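Local coordinates for fumarylacetoacetate hydrolase (Burkholderia xenovorans, PDB 5TI1), which probably hydrolyses fumarylacetoacetate to fumarate and acetoacetate, the last step of phenylalanine and tyrosine breakdown, and carries a magnesium ion, at residues Ser157-Arg169 with Ser385-Lys397. Sequence-based numbering, arbitrary orientation. Where two conformers were deposited one is given.
Sequences SKEHATNVGSMFR and SFGSLLELTWNGK
Glu391 meets His160 and Asn163 with its carboxylate, one oxygen for each. His160 ND1 gives a weak, bent hydrogen bond to Glu391 OE2 at 2.8 Å; the oxygen sits at the edge of the imidazole, in its plane, while the carboxylate is turned 78° from the ring. Asn163 ND2 gives a nearly straight bond (175°) to Glu391 OE1 at 3.0 Å. ND2 meets the anti side of that oxygen, somewhat out of the carboxylate plane; the oxygen lies in the amide plane. Asn163 ND2 also rests over the centre of one face of Phe386.

In one of the two Trp394 conformers, Met167, one turn further along helix 158-168, lies across a face of the indole. There Met167 CE stands 3.6 Å from the centroid of the Trp394 six-membered ring, and SD also lies over it, a Met-aromatic contact. Ser166 CB touches the edge of the same conformer at Trp394 CH2, 3.7 Å away. On the side away from the indole, Met167 SD packs on Leu390 CD1, and Val164 CG2 meets Leu390 CD2 at 4.0 Å.

A second shell holds Glu391. Ser388 OG donates to the anti lone pair of Glu391 OE2 at 2.7 Å and, as N-cap of helix 389-392, accepts from Glu391 N. Ser379 OG bonds Glu391 OE1 as well as Gly387 N. Ser157 caps helix 158-168 by accepting from His160 N. His160 CG lies opposite its backbone N (chi1 177°), which brings ND1 to Glu391 and the ring beside Thr377, a predicted substrate-binding residue. Trp394 is the C-prime residue of the Schellman motif ending helix 389-392.

His160 is the predicted proton acceptor, about 7 Å from the bound magnesium ion. The His160-Glu391 pair is consistent with the Glu-His part of the Glu-His-water triad described for fumarylacetoacetases.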
loop_
_atom_site.group_PDB
_atom_site.type_symbol
_atom_site.label_atom_id
_atom_site.label_comp_id
_atom_site.label_asym_id
_atom_site.label_seq_id
_atom_site.Cartn_x
_atom_site.Cartn_y
_atom_site.Cartn_z
ATOM N N SER B 157 -18.628 -10.472 2.090
ATOM C CA SER B 157 -19.616 -11.270 2.813
ATOM C C SER B 157 -20.986 -10.615 2.686
ATOM O O SER B 157 -21.184 -9.485 3.150
ATOM C CB SER B 157 -19.240 -11.422 4.286
ATOM O OG SER B 157 -20.294 -12.015 5.035
ATOM N N LYS B 158 -21.932 -11.330 2.064
ATOM C CA LYS B 158 -23.285 -10.795 1.938
ATOM C C LYS B 158 -23.931 -10.603 3.305
ATOM O O LYS B 158 -24.603 -9.594 3.543
ATOM C CB LYS B 158 -24.147 -11.706 1.060
ATOM C CG LYS B 158 -25.474 -11.076 0.685
ATOM C CD LYS B 158 -26.224 -11.904 -0.359
ATOM C CE LYS B 158 -27.502 -11.207 -0.802
ATOM N NZ LYS B 158 -28.188 -11.923 -1.925
ATOM N N GLU B 159 -23.732 -11.559 4.217
ATOM C CA GLU B 159 -24.319 -11.450 5.552
ATOM C C GLU B 159 -23.745 -10.262 6.314
ATOM O O GLU B 159 -24.464 -9.569 7.048
ATOM C CB GLU B 159 -24.084 -12.747 6.336
ATOM C CG GLU B 159 -24.744 -14.004 5.743
ATOM C CD GLU B 159 -23.917 -14.655 4.637
ATOM O OE1 GLU B 159 -22.991 -14.000 4.104
ATOM O OE2 GLU B 159 -24.191 -15.827 4.299
ATOM N N HIS B 160 -22.446 -10.018 6.160
ATOM C CA HIS B 160 -21.826 -8.870 6.811
ATOM C C HIS B 160 -22.344 -7.562 6.226
ATOM O O HIS B 160 -22.742 -6.653 6.965
ATOM C CB HIS B 160 -20.310 -8.956 6.673
ATOM C CG HIS B 160 -19.592 -7.780 7.256
ATOM N ND1 HIS B 160 -19.412 -7.621 8.613
ATOM C CD2 HIS B 160 -19.033 -6.694 6.671
ATOM C CE1 HIS B 160 -18.761 -6.494 8.840
ATOM N NE2 HIS B 160 -18.522 -5.910 7.680
ATOM N N ALA B 161 -22.335 -7.444 4.893
ATOM C CA ALA B 161 -22.862 -6.247 4.252
ATOM C C ALA B 161 -24.329 -6.046 4.586
ATOM O O ALA B 161 -24.790 -4.904 4.704
ATOM C CB ALA B 161 -22.673 -6.333 2.736
ATOM N N THR B 162 -25.077 -7.145 4.730
ATOM C CA THR B 162 -26.474 -7.050 5.141
ATOM C C THR B 162 -26.585 -6.570 6.582
ATOM O O THR B 162 -27.325 -5.622 6.874
ATOM C CB THR B 162 -27.165 -8.401 4.967
ATOM O OG1 THR B 162 -27.119 -8.783 3.587
ATOM C CG2 THR B 162 -28.616 -8.325 5.418
ATOM N N ASN B 163 -25.855 -7.213 7.499
ATOM C CA ASN B 163 -25.904 -6.808 8.904
ATOM C C ASN B 163 -25.526 -5.342 9.061
ATOM O O ASN B 163 -26.290 -4.547 9.619
ATOM C CB ASN B 163 -24.973 -7.688 9.738
ATOM C CG ASN B 163 -25.515 -9.089 9.928
ATOM O OD1 ASN B 163 -26.723 -9.307 9.883
ATOM N ND2 ASN B 163 -24.618 -10.048 10.138
ATOM N N VAL B 164 -24.353 -4.968 8.543
ATOM C CA VAL B 164 -23.866 -3.596 8.650
ATOM C C VAL B 164 -24.820 -2.635 7.958
ATOM O O VAL B 164 -25.212 -1.607 8.523
ATOM C CB VAL B 164 -22.446 -3.491 8.068
ATOM C CG1 VAL B 164 -22.057 -2.042 7.879
ATOM C CG2 VAL B 164 -21.462 -4.202 8.975
ATOM N N GLY B 165 -25.202 -2.952 6.717
ATOM C CA GLY B 165 -26.109 -2.087 5.987
ATOM C C GLY B 165 -27.454 -1.924 6.663
ATOM O O GLY B 165 -28.068 -0.858 6.574
ATOM N N SER B 166 -27.932 -2.969 7.349
ATOM C CA SER B 166 -29.201 -2.859 8.063
ATOM C C SER B 166 -29.134 -1.791 9.147
ATOM O O SER B 166 -30.109 -1.068 9.374
ATOM C CB SER B 166 -29.598 -4.208 8.663
ATOM O OG SER B 166 -30.007 -5.117 7.655
ATOM N N MET B 167 -27.991 -1.667 9.824
ATOM C CA MET B 167 -27.879 -0.645 10.860
ATOM C C MET B 167 -27.755 0.741 10.246
ATOM O O MET B 167 -28.284 1.719 10.787
ATOM C CB MET B 167 -26.684 -0.932 11.766
ATOM C CG MET B 167 -26.626 -2.346 12.289
ATOM S SD MET B 167 -25.184 -2.582 13.340
ATOM C CE MET B 167 -24.868 -4.330 13.113
ATOM N N PHE B 168 -27.063 0.842 9.114
ATOM C CA PHE B 168 -26.881 2.135 8.475
ATOM C C PHE B 168 -28.146 2.599 7.774
ATOM O O PHE B 168 -28.410 3.805 7.714
ATOM C CB PHE B 168 -25.724 2.070 7.480
ATOM C CG PHE B 168 -24.746 3.182 7.635
ATOM C CD1 PHE B 168 -25.107 4.483 7.327
ATOM C CD2 PHE B 168 -23.469 2.935 8.108
ATOM C CE1 PHE B 168 -24.207 5.519 7.479
ATOM C CE2 PHE B 168 -22.561 3.962 8.261
ATOM C CZ PHE B 168 -22.931 5.259 7.949
ATOM N N ARG B 169 -28.920 1.662 7.232
ATOM C CA ARG B 169 -30.195 1.967 6.602
ATOM C C ARG B 169 -31.277 1.117 7.259
ATOM O O ARG B 169 -31.721 1.431 8.366
ATOM C CB ARG B 169 -30.109 1.738 5.088
ATOM C CG ARG B 169 -29.059 2.639 4.429
ATOM C CD ARG B 169 -28.716 2.255 2.993
ATOM N NE ARG B 169 -27.859 1.072 2.894
ATOM C CZ ARG B 169 -26.538 1.078 3.058
ATOM N NH1 ARG B 169 -25.898 2.206 3.345
ATOM N NH2 ARG B 169 -25.852 -0.054 2.942
ATOM N N SER B 385 -22.361 -16.578 14.320
ATOM C CA SER B 385 -21.373 -16.771 13.267
ATOM C C SER B 385 -20.941 -15.466 12.606
ATOM O O SER B 385 -20.301 -15.506 11.546
ATOM C CB SER B 385 -21.915 -17.730 12.197
ATOM O OG SER B 385 -22.944 -17.113 11.452
ATOM N N PHE B 386 -21.269 -14.316 13.187
ATOM C CA PHE B 386 -20.867 -13.047 12.599
ATOM C C PHE B 386 -19.404 -12.763 12.913
ATOM O O PHE B 386 -18.872 -13.187 13.944
ATOM C CB PHE B 386 -21.742 -11.904 13.112
ATOM C CG PHE B 386 -23.211 -12.108 12.883
ATOM C CD1 PHE B 386 -23.664 -12.940 11.870
ATOM C CD2 PHE B 386 -24.144 -11.466 13.681
ATOM C CE1 PHE B 386 -25.021 -13.136 11.662
ATOM C CE2 PHE B 386 -25.507 -11.661 13.475
ATOM C CZ PHE B 386 -25.942 -12.494 12.463
ATOM N N GLY B 387 -18.751 -12.036 12.014
ATOM C CA GLY B 387 -17.323 -11.818 12.097
ATOM C C GLY B 387 -16.872 -10.551 12.784
ATOM O O GLY B 387 -15.695 -10.191 12.657
ATOM N N SER B 388 -17.750 -9.867 13.517
ATOM C CA SER B 388 -17.353 -8.664 14.231
ATOM C C SER B 388 -18.230 -8.487 15.461
ATOM O O SER B 388 -19.393 -8.887 15.466
ATOM C CB SER B 388 -17.460 -7.421 13.338
ATOM O OG SER B 388 -18.816 -7.135 13.034
ATOM N N LEU B 389 -17.665 -7.865 16.505
ATOM C CA LEU B 389 -18.482 -7.507 17.660
ATOM C C LEU B 389 -19.585 -6.539 17.271
ATOM O O LEU B 389 -20.672 -6.573 17.862
ATOM C CB LEU B 389 -17.625 -6.906 18.779
ATOM C CG LEU B 389 -16.776 -7.833 19.651
ATOM C CD1 LEU B 389 -17.628 -8.930 20.247
ATOM C CD2 LEU B 389 -15.619 -8.430 18.873
ATOM N N LEU B 390 -19.330 -5.677 16.279
ATOM C CA LEU B 390 -20.377 -4.797 15.770
ATOM C C LEU B 390 -21.620 -5.592 15.369
ATOM O O LEU B 390 -22.750 -5.217 15.707
ATOM C CB LEU B 390 -19.846 -3.980 14.590
ATOM C CG LEU B 390 -20.906 -3.167 13.838
ATOM C CD1 LEU B 390 -21.437 -2.032 14.708
ATOM C CD2 LEU B 390 -20.380 -2.651 12.491
ATOM N N GLU B 391 -21.431 -6.711 14.668
ATOM C CA GLU B 391 -22.577 -7.548 14.318
ATOM C C GLU B 391 -23.033 -8.388 15.505
ATOM O O GLU B 391 -24.232 -8.457 15.798
ATOM C CB GLU B 391 -22.239 -8.457 13.139
ATOM C CG GLU B 391 -21.786 -7.726 11.879
ATOM C CD GLU B 391 -21.040 -8.643 10.955
ATOM O OE1 GLU B 391 -21.685 -9.271 10.098
ATOM O OE2 GLU B 391 -19.805 -8.756 11.100
ATOM N N LEU B 392 -22.089 -9.042 16.189
ATOM C CA LEU B 392 -22.451 -9.974 17.252
ATOM C C LEU B 392 -23.299 -9.307 18.331
ATOM O O LEU B 392 -24.203 -9.944 18.887
ATOM C CB LEU B 392 -21.188 -10.588 17.863
ATOM C CG LEU B 392 -20.396 -11.504 16.923
ATOM C CD1 LEU B 392 -19.025 -11.852 17.485
ATOM C CD2 LEU B 392 -21.199 -12.765 16.590
ATOM N N THR B 393 -23.044 -8.032 18.626
ATOM C CA THR B 393 -23.784 -7.312 19.658
ATOM C C THR B 393 -24.770 -6.307 19.075
ATOM O O THR B 393 -25.378 -5.542 19.830
ATOM C CB THR B 393 -22.823 -6.597 20.618
ATOM O OG1 THR B 393 -22.206 -5.486 19.957
ATOM C CG2 THR B 393 -21.742 -7.543 21.100
ATOM N N TRP B 394 -24.954 -6.312 17.757
ATOM C CA TRP B 394 -25.786 -5.339 17.046
ATOM C C TRP B 394 -25.519 -3.926 17.562
ATOM O O TRP B 394 -26.379 -3.246 18.128
ATOM C CB TRP B 394 -27.271 -5.693 17.132
ATOM C CG TRP B 394 -28.070 -5.091 16.003
ATOM C CD1 TRP B 394 -28.940 -4.040 16.080
ATOM C CD2 TRP B 394 -28.049 -5.493 14.626
ATOM N NE1 TRP B 394 -29.471 -3.772 14.839
ATOM C CE2 TRP B 394 -28.940 -4.649 13.930
ATOM C CE3 TRP B 394 -27.370 -6.491 13.917
ATOM C CZ2 TRP B 394 -29.169 -4.772 12.560
ATOM C CZ3 TRP B 394 -27.595 -6.606 12.553
ATOM C CH2 TRP B 394 -28.486 -5.751 11.891
ATOM N N ASN B 395 -24.275 -3.497 17.352
ATOM C CA ASN B 395 -23.799 -2.176 17.757
ATOM C C ASN B 395 -23.980 -1.932 19.256
ATOM O O ASN B 395 -24.119 -0.787 19.696
ATOM C CB ASN B 395 -24.480 -1.069 16.949
ATOM C CG ASN B 395 -23.679 0.209 16.946
ATOM O OD1 ASN B 395 -22.490 0.206 17.292
ATOM N ND2 ASN B 395 -24.316 1.312 16.556
ATOM N N GLY B 396 -23.969 -2.998 20.053
ATOM C CA GLY B 396 -24.097 -2.864 21.487
ATOM C C GLY B 396 -25.512 -2.941 22.008
ATOM O O GLY B 396 -25.725 -2.729 23.207
ATOM N N LYS B 397 -26.487 -3.232 21.144
ATOM C CA LYS B 397 -27.869 -3.344 21.592
ATOM C C LYS B 397 -28.075 -4.606 22.423
ATOM O O LYS B 397 -28.857 -4.608 23.381
ATOM C CB LYS B 397 -28.808 -3.324 20.383
#